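Local coordinates for protein methylxanthine N1-demethylase NdmA (Pseudomonas putida, PDB 6ICN) that catalyses the N1-demethylation of caffeine to theobromine and formaldehyde, as a Rieske non-heme iron oxygenase that spends NADH and O2, at residues A231-A236 with I297-L302; N252-K257 with L263-N268; R340-A345 with R354-D359. One frame throughout, in Å; residues are numbered along the deposited sequence.

Contact 1: A231-A236 with I297-L302; sequences AVPNQA and IAFNDL. With CFF (caffeine), chain F.
The apolar part of the contact is carried by the F299 ring, which reaches from helix 297-302 into the bend of loop 231-236. The ring's far end meets A236, with F299 CZ 3.5 Å from A236 CB, while P233 CG comes obliquely to F299 CE1 at 4.2 Å. Nearer the helix, the aliphatic stem of Q235 lies against the ring's root, Q235 CG 3.9 Å from F299 CB. With CG of F299 anti to the backbone N (chi1 -177°), the ring extends out from the helix to the loop. Were this ring cut back to an alanine, P233 and A236 would probably lose their apolar partner and a gap would open beside the caffeine.

No hydrogen bond crosses the interface. The loop forms a type I turn, P233 to A236, closed by A236 N to P233 O at 3.0 Å; Q235 O and A236 N of this turn lie over one ring face, offset toward its rim.

Caffeine C8 lies near the plane of the F299 ring, at its edge, and N300 OD1 approaches C8 at 3.0 Å, while N300 ND2 is hydrogen-bonded to Q170. Loop and helix are thus joined by carbon packing round one ring, with backbone polar atoms over its face, while N300 turns its OD1 to the caffeine.

Contact 2: N252-K257 with L263-N268; sequences NLEVSK and LHVLFN. With CFF (caffeine), chain F.
Strands 252-257 and 263-268 pair as the two arms of an antiparallel beta hairpin inside the large sheet of the catalytic domain, flanked by strands 239-246 and 277-286. L253 with L266 and V255 with H264 are hydrogen-bonded pairs, each closed by two backbone bonds. L253 N gives to L266 O at 2.8 Å in a nearly straight bond (171°), and L266 N returns one to L253 O; V255 N to H264 O is 2.7 Å. E254-V265, a non-hydrogen-bonded pair, falls between them, with N252-F267 and S256-L263 beyond at the two ends, and V265 CA adds a CA-H...O contact to L253 O at 3.3 Å.

The two sheet faces differ in what they carry. On the one bearing L253, V255, H264 and L266, L253 and L266 lie side by side, L253 CD2 4.0 Å from L266 CD1. The first torsion of L266 (chi1 -57°) sets CG beside the backbone N and directs L266 CD1 onto caffeine C4, 3.4 Å away; L253 CD2 is near caffeine O11. On the other face, E254 runs beside V265, E254 CG to V265 CG2 4.1 Å, and the N252 amide, its plane 56° from the F267 ring, sets OD1 near V265 CG1 while accepting a bond from S158 N. At the end of its strand, K257 CD passes H264 CB at 4.0 Å before K257 NZ hydrogen-bonds N234 O.

The backbone bonds satisfy the polar groups of L253, V255, H264 and L266 that face the partner strand, and the substrate meets carbon alone from L266. On this side the caffeine probably meets an apolar surface and is held by packing.

Contact 3: R340-A345 with R354-D359; sequences RELKEA and RSALLD
L342 turns its CG anti to the carbonyl carbon (chi1 -70°), so that its CD2 methyl extends across to helix 354-358. There L342 CD2 lodges against the backbone and side chain at the junction of A356 and L357, 3.7 Å from L357 N and 3.9 Å from L357 CB. L357 has its own CG anti to the backbone N (chi1 -178°), which brings its CD1 beside the same methyl of L342.

A356 carries the other half of the contact. Its CB points at the opposing helix: A356 CB meets A345 CB at 3.6 Å, with L342 CD2 a little farther off at 4.1 Å. A345 and A356 thus meet methyl to methyl where the segment axes are 8.9 Å apart. No hydrogen bond joins the two segments, and between them the contact is apolar packing.

The segments run nearly antiparallel, at 163°, on the consecutive C-terminal helices 330-348 and 350-358, and W338 on the first hydrogen-bonds A356 O on the second. L342 also packs on Y30 and L357 on F34, near the start of the chain, while the carboxylate of E341 makes a salt bridge with R215 of strand 214-216, tying the first helix to an outermost strand of the large sheet.

Along the chain, the loop 231-236 between strands 219-225 and 239-246 comes first, and contact 1 closes it against helix 293-313 some sixty residues later. Contact 2, the hairpin of strands 250-257 and 263-274, is nested inside that long excursion. The two touch directly where the end of strand 250-257 reaches the loop, and N300 of contact 1's helix and L266 of contact 2 both line the caffeine pocket, so helix and sheet share it. Contact 3 follows in series, where helix 350-358 folds back on helix 330-348. It lies on the opposite side of the chain's centre from contact 1, their centres about 37 Å apart, and touches neither of the others.

Contact 1: A231-A236 with I297-L302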
loop_
_atom_site.group_PDB
_atom_site.type_symbol
_atom_site.label_atom_id
_atom_site.label_comp_id
_atom_site.label_asym_id
_atom_site.label_seq_id
_atom_site.Cartn_x
_atom_site.Cartn_y
_atom_site.Cartn_z
ATOM N N ALA A 231 -6.669 -31.696 -27.169
ATOM C CA ALA A 231 -6.544 -30.313 -27.637
ATOM C C ALA A 231 -5.774 -29.506 -26.593
ATOM O O ALA A 231 -6.332 -28.718 -25.821
ATOM C CB ALA A 231 -7.918 -29.712 -27.915
ATOM N N VAL A 232 -4.460 -29.715 -26.573
ATOM C CA VAL A 232 -3.586 -29.069 -25.594
ATOM C C VAL A 232 -2.426 -28.419 -26.341
ATOM O O VAL A 232 -2.110 -28.838 -27.467
ATOM C CB VAL A 232 -3.097 -30.075 -24.531
ATOM C CG1 VAL A 232 -4.285 -30.689 -23.781
ATOM C CG2 VAL A 232 -2.237 -31.163 -25.160
ATOM N N PRO A 233 -1.780 -27.392 -25.776
ATOM C CA PRO A 233 -0.689 -26.716 -26.494
ATOM C C PRO A 233 0.451 -27.672 -26.815
ATOM O O PRO A 233 0.660 -28.676 -26.130
ATOM C CB PRO A 233 -0.232 -25.625 -25.513
ATOM C CG PRO A 233 -1.384 -25.431 -24.571
ATOM C CD PRO A 233 -2.087 -26.751 -24.481
ATOM N N ASN A 234 1.205 -27.347 -27.871
ATOM C CA ASN A 234 2.333 -28.186 -28.262
ATOM C C ASN A 234 3.442 -28.202 -27.211
ATOM O O ASN A 234 4.193 -29.184 -27.136
ATOM C CB ASN A 234 2.872 -27.732 -29.631
ATOM C CG ASN A 234 4.165 -28.455 -30.044
ATOM O OD1 ASN A 234 5.156 -27.812 -30.413
ATOM N ND2 ASN A 234 4.161 -29.790 -29.981
ATOM N N GLN A 235 3.561 -27.154 -26.390
ATOM C CA GLN A 235 4.557 -27.172 -25.322
ATOM C C GLN A 235 4.093 -27.937 -24.085
ATOM O O GLN A 235 4.883 -28.092 -23.143
ATOM C CB GLN A 235 4.960 -25.747 -24.923
ATOM C CG GLN A 235 3.911 -24.959 -24.135
ATOM C CD GLN A 235 2.971 -24.170 -25.035
ATOM O OE1 GLN A 235 2.699 -24.571 -26.172
ATOM N NE2 GLN A 235 2.474 -23.033 -24.533
ATOM N N ALA A 236 2.850 -28.413 -24.055
ATOM C CA ALA A 236 2.405 -29.268 -22.963
ATOM C C ALA A 236 3.194 -30.571 -22.990
ATOM O O ALA A 236 3.218 -31.245 -24.034
ATOM C CB ALA A 236 0.909 -29.558 -23.067
ATOM N N ILE A 297 8.651 -22.149 -19.254
ATOM C CA ILE A 297 8.504 -21.600 -17.906
ATOM C C ILE A 297 7.109 -21.029 -17.728
ATOM O O ILE A 297 6.457 -21.252 -16.701
ATOM C CB ILE A 297 9.591 -20.542 -17.628
ATOM C CG1 ILE A 297 10.964 -21.207 -17.537
ATOM C CG2 ILE A 297 9.279 -19.800 -16.306
ATOM C CD1 ILE A 297 12.144 -20.216 -17.657
ATOM N N ALA A 298 6.606 -20.312 -18.738
ATOM C CA ALA A 298 5.274 -19.740 -18.612
ATOM C C ALA A 298 4.220 -20.837 -18.503
ATOM O O ALA A 298 3.271 -20.717 -17.712
ATOM C CB ALA A 298 4.979 -18.826 -19.803
ATOM N N PHE A 299 4.377 -21.915 -19.283
ATOM C CA PHE A 299 3.450 -23.041 -19.214
ATOM C C PHE A 299 3.496 -23.713 -17.839
ATOM O O PHE A 299 2.451 -23.972 -17.227
ATOM C CB PHE A 299 3.769 -24.051 -20.308
ATOM C CG PHE A 299 2.816 -25.207 -20.337
ATOM C CD1 PHE A 299 1.584 -25.082 -20.948
ATOM C CD2 PHE A 299 3.142 -26.401 -19.722
ATOM C CE1 PHE A 299 0.686 -26.143 -20.959
ATOM C CE2 PHE A 299 2.253 -27.464 -19.730
ATOM C CZ PHE A 299 1.027 -27.333 -20.348
ATOM N N ASN A 300 4.699 -23.997 -17.333
ATOM C CA ASN A 300 4.802 -24.587 -15.992
ATOM C C ASN A 300 4.150 -23.689 -14.948
ATOM O O ASN A 300 3.425 -24.167 -14.069
ATOM C CB ASN A 300 6.272 -24.846 -15.625
ATOM C CG ASN A 300 6.920 -25.883 -16.521
ATOM O OD1 ASN A 300 6.251 -26.774 -17.035
ATOM N ND2 ASN A 300 8.224 -25.749 -16.738
ATOM N N ASP A 301 4.405 -22.376 -15.028
ATOM C CA ASP A 301 3.831 -21.450 -14.065
ATOM C C ASP A 301 2.309 -21.455 -14.137
ATOM O O ASP A 301 1.628 -21.332 -13.109
ATOM C CB ASP A 301 4.368 -20.041 -14.315
ATOM C CG ASP A 301 5.828 -19.873 -13.894
ATOM O OD1 ASP A 301 6.394 -20.781 -13.244
ATOM O OD2 ASP A 301 6.388 -18.808 -14.229
ATOM N N LEU A 302 1.758 -21.594 -15.345
ATOM C CA LEU A 302 0.304 -21.665 -15.516
ATOM C C LEU A 302 -0.267 -22.913 -14.846
ATOM O O LEU A 302 -1.268 -22.838 -14.116
ATOM C CB LEU A 302 -0.030 -21.643 -17.016
ATOM C CG LEU A 302 -1.483 -21.887 -17.430
ATOM C CD1 LEU A 302 -2.383 -20.818 -16.812
ATOM C CD2 LEU A 302 -1.622 -21.933 -18.956
HETATM N N1 CFF F . 2.550 -32.150 -13.896
HETATM C C2 CFF F . 2.461 -32.828 -15.086
HETATM C C10 CFF F . 2.068 -32.772 -12.676
HETATM C C6 CFF F . 3.070 -30.921 -13.849
HETATM N N3 CFF F . 2.906 -32.252 -16.231
HETATM O O11 CFF F . 1.992 -33.925 -15.119
HETATM C C12 CFF F . 2.815 -32.962 -17.503
HETATM C C4 CFF F . 3.433 -31.006 -16.187
HETATM C C5 CFF F . 3.527 -30.342 -15.018
HETATM N N9 CFF F . 3.939 -30.216 -17.150
HETATM O O13 CFF F . 3.145 -30.331 -12.805
HETATM N N7 CFF F . 4.100 -29.149 -15.264
HETATM C C8 CFF F . 4.351 -29.073 -16.576
HETATM C C14 CFF F . 4.492 -27.975 -14.503
#

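Contact 2: N252-K257 with L263-N268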
loop_
_atom_site.group_PDB
_atom_site.type_symbol
_atom_site.label_atom_id
_atom_site.label_comp_id
_atom_site.label_asym_id
_atom_site.label_seq_id
_atom_site.Cartn_x
_atom_site.Cartn_y
_atom_site.Cartn_z
ATOM N N ASN A 252 10.666 -37.730 -10.571
ATOM C CA ASN A 252 11.305 -37.612 -11.874
ATOM C C ASN A 252 10.336 -38.174 -12.905
ATOM O O ASN A 252 10.032 -39.375 -12.889
ATOM C CB ASN A 252 12.642 -38.356 -11.897
ATOM C CG ASN A 252 13.415 -38.126 -13.189
ATOM O OD1 ASN A 252 14.224 -37.198 -13.282
ATOM N ND2 ASN A 252 13.178 -38.971 -14.187
ATOM N N LEU A 253 9.818 -37.305 -13.781
ATOM C CA LEU A 253 8.842 -37.700 -14.796
ATOM C C LEU A 253 9.469 -37.543 -16.180
ATOM O O LEU A 253 9.737 -36.421 -16.627
ATOM C CB LEU A 253 7.558 -36.874 -14.673
ATOM C CG LEU A 253 6.553 -37.001 -15.823
ATOM C CD1 LEU A 253 6.135 -38.468 -16.039
ATOM C CD2 LEU A 253 5.311 -36.134 -15.557
ATOM N N GLU A 254 9.695 -38.663 -16.868
ATOM C CA GLU A 254 10.202 -38.636 -18.237
ATOM C C GLU A 254 9.031 -38.759 -19.200
ATOM O O GLU A 254 8.299 -39.756 -19.161
ATOM C CB GLU A 254 11.203 -39.765 -18.469
ATOM C CG GLU A 254 12.484 -39.628 -17.668
ATOM C CD GLU A 254 13.366 -40.873 -17.774
ATOM O OE1 GLU A 254 13.310 -41.751 -16.874
ATOM O OE2 GLU A 254 14.102 -40.975 -18.780
ATOM N N VAL A 255 8.846 -37.748 -20.052
ATOM C CA VAL A 255 7.761 -37.726 -21.032
ATOM C C VAL A 255 8.345 -37.937 -22.424
ATOM O O VAL A 255 9.182 -37.151 -22.889
ATOM C CB VAL A 255 6.955 -36.417 -20.989
ATOM C CG1 VAL A 255 5.785 -36.491 -21.971
ATOM C CG2 VAL A 255 6.457 -36.122 -19.582
ATOM N N SER A 256 7.893 -38.990 -23.099
ATOM C CA SER A 256 8.047 -39.079 -24.549
ATOM C C SER A 256 6.812 -38.426 -25.165
ATOM O O SER A 256 5.751 -39.049 -25.258
ATOM C CB SER A 256 8.222 -40.528 -24.984
ATOM O OG SER A 256 9.212 -41.157 -24.187
ATOM N N LYS A 257 6.948 -37.157 -25.569
ATOM C CA LYS A 257 5.802 -36.363 -26.012
ATOM C C LYS A 257 5.210 -36.914 -27.302
ATOM O O LYS A 257 5.937 -37.352 -28.199
ATOM C CB LYS A 257 6.205 -34.903 -26.242
ATOM C CG LYS A 257 6.611 -34.131 -24.992
ATOM C CD LYS A 257 7.159 -32.756 -25.368
ATOM C CE LYS A 257 6.118 -31.921 -26.102
ATOM N NZ LYS A 257 6.671 -30.605 -26.536
ATOM N N LEU A 263 11.972 -36.037 -26.048
ATOM C CA LEU A 263 11.995 -36.273 -24.608
ATOM C C LEU A 263 11.871 -34.955 -23.843
ATOM O O LEU A 263 12.479 -33.947 -24.209
ATOM C CB LEU A 263 13.286 -36.993 -24.215
ATOM C CG LEU A 263 13.488 -37.340 -22.735
ATOM C CD1 LEU A 263 12.376 -38.254 -22.231
ATOM C CD2 LEU A 263 14.855 -37.966 -22.492
ATOM N N HIS A 264 11.042 -34.963 -22.802
ATOM C CA HIS A 264 10.864 -33.825 -21.901
ATOM C C HIS A 264 10.824 -34.399 -20.493
ATOM O O HIS A 264 10.042 -35.315 -20.230
ATOM C CB HIS A 264 9.572 -33.057 -22.245
ATOM C CG HIS A 264 9.465 -31.694 -21.621
ATOM N ND1 HIS A 264 9.669 -30.526 -22.332
ATOM C CD2 HIS A 264 9.141 -31.315 -20.361
ATOM C CE1 HIS A 264 9.489 -29.489 -21.530
ATOM N NE2 HIS A 264 9.163 -29.940 -20.331
ATOM N N VAL A 265 11.685 -33.909 -19.598
ATOM C CA VAL A 265 11.800 -34.454 -18.247
ATOM C C VAL A 265 11.405 -33.376 -17.247
ATOM O O VAL A 265 11.895 -32.245 -17.329
ATOM C CB VAL A 265 13.226 -34.951 -17.949
ATOM C CG1 VAL A 265 13.286 -35.603 -16.576
ATOM C CG2 VAL A 265 13.704 -35.921 -19.042
ATOM N N LEU A 266 10.540 -33.730 -16.302
ATOM C CA LEU A 266 10.156 -32.845 -15.206
ATOM C C LEU A 266 10.665 -33.433 -13.900
ATOM O O LEU A 266 10.370 -34.590 -13.575
ATOM C CB LEU A 266 8.642 -32.660 -15.132
ATOM C CG LEU A 266 7.982 -32.127 -16.399
ATOM C CD1 LEU A 266 6.491 -32.415 -16.341
ATOM C CD2 LEU A 266 8.234 -30.623 -16.541
ATOM N N PHE A 267 11.423 -32.646 -13.149
ATOM C CA PHE A 267 11.936 -33.074 -11.855
ATOM C C PHE A 267 11.366 -32.118 -10.821
ATOM O O PHE A 267 11.700 -30.924 -10.810
ATOM C CB PHE A 267 13.464 -33.085 -11.845
ATOM C CG PHE A 267 14.072 -33.447 -10.521
ATOM C CD1 PHE A 267 14.145 -34.775 -10.102
ATOM C CD2 PHE A 267 14.592 -32.462 -9.692
ATOM C CE1 PHE A 267 14.727 -35.101 -8.895
ATOM C CE2 PHE A 267 15.180 -32.780 -8.461
ATOM C CZ PHE A 267 15.249 -34.103 -8.061
ATOM N N ASN A 268 10.479 -32.627 -9.978
ATOM C CA ASN A 268 9.798 -31.792 -8.996
ATOM C C ASN A 268 10.074 -32.333 -7.604
ATOM O O ASN A 268 9.918 -33.535 -7.360
ATOM C CB ASN A 268 8.287 -31.741 -9.276
ATOM C CG ASN A 268 7.591 -30.629 -8.490
ATOM O OD1 ASN A 268 7.077 -30.879 -7.398
ATOM N ND2 ASN A 268 7.597 -29.385 -9.032
HETATM N N1 CFF F . 2.550 -32.150 -13.896
HETATM C C2 CFF F . 2.461 -32.828 -15.086
HETATM C C10 CFF F . 2.068 -32.772 -12.676
HETATM C C6 CFF F . 3.070 -30.921 -13.849
HETATM N N3 CFF F . 2.906 -32.252 -16.231
HETATM O O11 CFF F . 1.992 -33.925 -15.119
HETATM C C12 CFF F . 2.815 -32.962 -17.503
HETATM C C4 CFF F . 3.433 -31.006 -16.187
HETATM C C5 CFF F . 3.527 -30.342 -15.018
HETATM N N9 CFF F . 3.939 -30.216 -17.150
HETATM O O13 CFF F . 3.145 -30.331 -12.805
HETATM N N7 CFF F . 4.100 -29.149 -15.264
HETATM C C8 CFF F . 4.351 -29.073 -16.576
HETATM C C14 CFF F . 4.492 -27.975 -14.503
#

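Contact 3: R340-A345 with R354-D359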
loop_
_atom_site.group_PDB
_atom_site.type_symbol
_atom_site.label_atom_id
_atom_site.label_comp_id
_atom_site.label_asym_id
_atom_site.label_seq_id
_atom_site.Cartn_x
_atom_site.Cartn_y
_atom_site.Cartn_z
ATOM N N ARG A 340 3.540 -44.681 5.633
ATOM C CA ARG A 340 3.181 -45.274 6.922
ATOM C C ARG A 340 4.199 -46.331 7.341
ATOM O O ARG A 340 4.619 -46.370 8.508
ATOM C CB ARG A 340 1.761 -45.885 6.865
ATOM C CG ARG A 340 1.199 -46.337 8.243
ATOM C CD ARG A 340 -0.192 -47.011 8.175
ATOM N NE ARG A 340 -0.960 -46.590 6.993
ATOM C CZ ARG A 340 -1.468 -47.400 6.056
ATOM N NH1 ARG A 340 -1.266 -48.720 6.100
ATOM N NH2 ARG A 340 -2.171 -46.845 5.056
ATOM N N GLU A 341 4.616 -47.177 6.395
ATOM C CA GLU A 341 5.596 -48.220 6.697
ATOM C C GLU A 341 6.935 -47.612 7.088
ATOM O O GLU A 341 7.627 -48.132 7.972
ATOM C CB GLU A 341 5.781 -49.139 5.496
ATOM C CG GLU A 341 4.578 -50.016 5.168
ATOM C CD GLU A 341 4.785 -50.798 3.893
ATOM O OE1 GLU A 341 5.951 -50.915 3.446
ATOM O OE2 GLU A 341 3.797 -51.304 3.323
ATOM N N LEU A 342 7.324 -46.522 6.428
ATOM C CA LEU A 342 8.595 -45.888 6.765
ATOM C C LEU A 342 8.546 -45.283 8.158
ATOM O O LEU A 342 9.513 -45.382 8.931
ATOM C CB LEU A 342 8.945 -44.829 5.705
ATOM C CG LEU A 342 9.332 -45.386 4.324
ATOM C CD1 LEU A 342 9.261 -44.345 3.208
ATOM C CD2 LEU A 342 10.740 -46.020 4.381
ATOM N N LYS A 343 7.424 -44.645 8.500
ATOM C CA LYS A 343 7.268 -44.074 9.829
ATOM C C LYS A 343 7.317 -45.158 10.906
ATOM O O LYS A 343 7.981 -44.991 11.939
ATOM C CB LYS A 343 5.952 -43.302 9.890
ATOM C CG LYS A 343 5.667 -42.697 11.230
ATOM C CD LYS A 343 4.316 -41.996 11.213
ATOM C CE LYS A 343 3.958 -41.502 12.600
ATOM N NZ LYS A 343 2.792 -42.241 13.170
ATOM N N GLU A 344 6.617 -46.271 10.683
ATOM C CA GLU A 344 6.647 -47.363 11.654
ATOM C C GLU A 344 8.039 -47.971 11.763
ATOM O O GLU A 344 8.526 -48.224 12.873
ATOM C CB GLU A 344 5.621 -48.431 11.265
ATOM C CG GLU A 344 4.175 -47.969 11.413
ATOM C CD GLU A 344 3.850 -47.518 12.832
ATOM O OE1 GLU A 344 3.010 -46.603 12.986
ATOM O OE2 GLU A 344 4.452 -48.073 13.789
ATOM N N ALA A 345 8.698 -48.195 10.626
ATOM C CA ALA A 345 10.030 -48.791 10.635
ATOM C C ALA A 345 11.050 -47.884 11.315
ATOM O O ALA A 345 11.954 -48.368 12.008
ATOM C CB ALA A 345 10.461 -49.117 9.212
ATOM N N ARG A 354 15.997 -49.213 6.975
ATOM C CA ARG A 354 16.699 -49.517 5.734
ATOM C C ARG A 354 15.946 -50.551 4.900
ATOM O O ARG A 354 15.859 -50.429 3.671
ATOM C CB ARG A 354 18.115 -50.009 6.048
ATOM C CG ARG A 354 18.884 -50.447 4.825
ATOM C CD ARG A 354 20.219 -51.058 5.233
ATOM N NE ARG A 354 21.235 -50.023 5.349
ATOM C CZ ARG A 354 21.964 -49.600 4.320
ATOM N NH1 ARG A 354 21.783 -50.141 3.118
ATOM N NH2 ARG A 354 22.870 -48.643 4.496
ATOM N N SER A 355 15.381 -51.571 5.554
ATOM C CA SER A 355 14.631 -52.590 4.826
ATOM C C SER A 355 13.342 -52.025 4.233
ATOM O O SER A 355 13.022 -52.275 3.067
ATOM C CB SER A 355 14.324 -53.761 5.755
ATOM O OG SER A 355 15.535 -54.397 6.144
ATOM N N ALA A 356 12.588 -51.277 5.033
ATOM C CA ALA A 356 11.353 -50.668 4.540
ATOM C C ALA A 356 11.615 -49.779 3.327
ATOM O O ALA A 356 10.846 -49.791 2.357
ATOM C CB ALA A 356 10.691 -49.872 5.660
ATOM N N LEU A 357 12.712 -49.021 3.351
ATOM C CA LEU A 357 13.021 -48.112 2.253
ATOM C C LEU A 357 13.522 -48.846 1.022
ATOM O O LEU A 357 13.080 -48.565 -0.093
ATOM C CB LEU A 357 14.070 -47.088 2.693
ATOM C CG LEU A 357 14.431 -46.050 1.631
ATOM C CD1 LEU A 357 13.183 -45.219 1.257
ATOM C CD2 LEU A 357 15.540 -45.152 2.144
ATOM N N LEU A 358 14.478 -49.774 1.196
ATOM C CA LEU A 358 15.243 -50.284 0.067
ATOM C C LEU A 358 14.851 -51.688 -0.395
ATOM O O LEU A 358 15.313 -52.115 -1.460
ATOM C CB LEU A 358 16.743 -50.259 0.401
ATOM C CG LEU A 358 17.343 -48.869 0.614
ATOM C CD1 LEU A 358 18.824 -48.965 1.025
ATOM C CD2 LEU A 358 17.176 -48.013 -0.647
ATOM N N ASP A 359 14.000 -52.398 0.327
ATOM C CA ASP A 359 13.580 -53.721 -0.152
ATOM C C ASP A 359 12.730 -53.573 -1.410
ATOM O O ASP A 359 11.855 -52.691 -1.471
ATOM C CB ASP A 359 12.805 -54.493 0.910
ATOM C CG ASP A 359 13.698 -55.059 2.006
ATOM O OD1 ASP A 359 14.934 -55.074 1.838
ATOM O OD2 ASP A 359 13.154 -55.482 3.041
#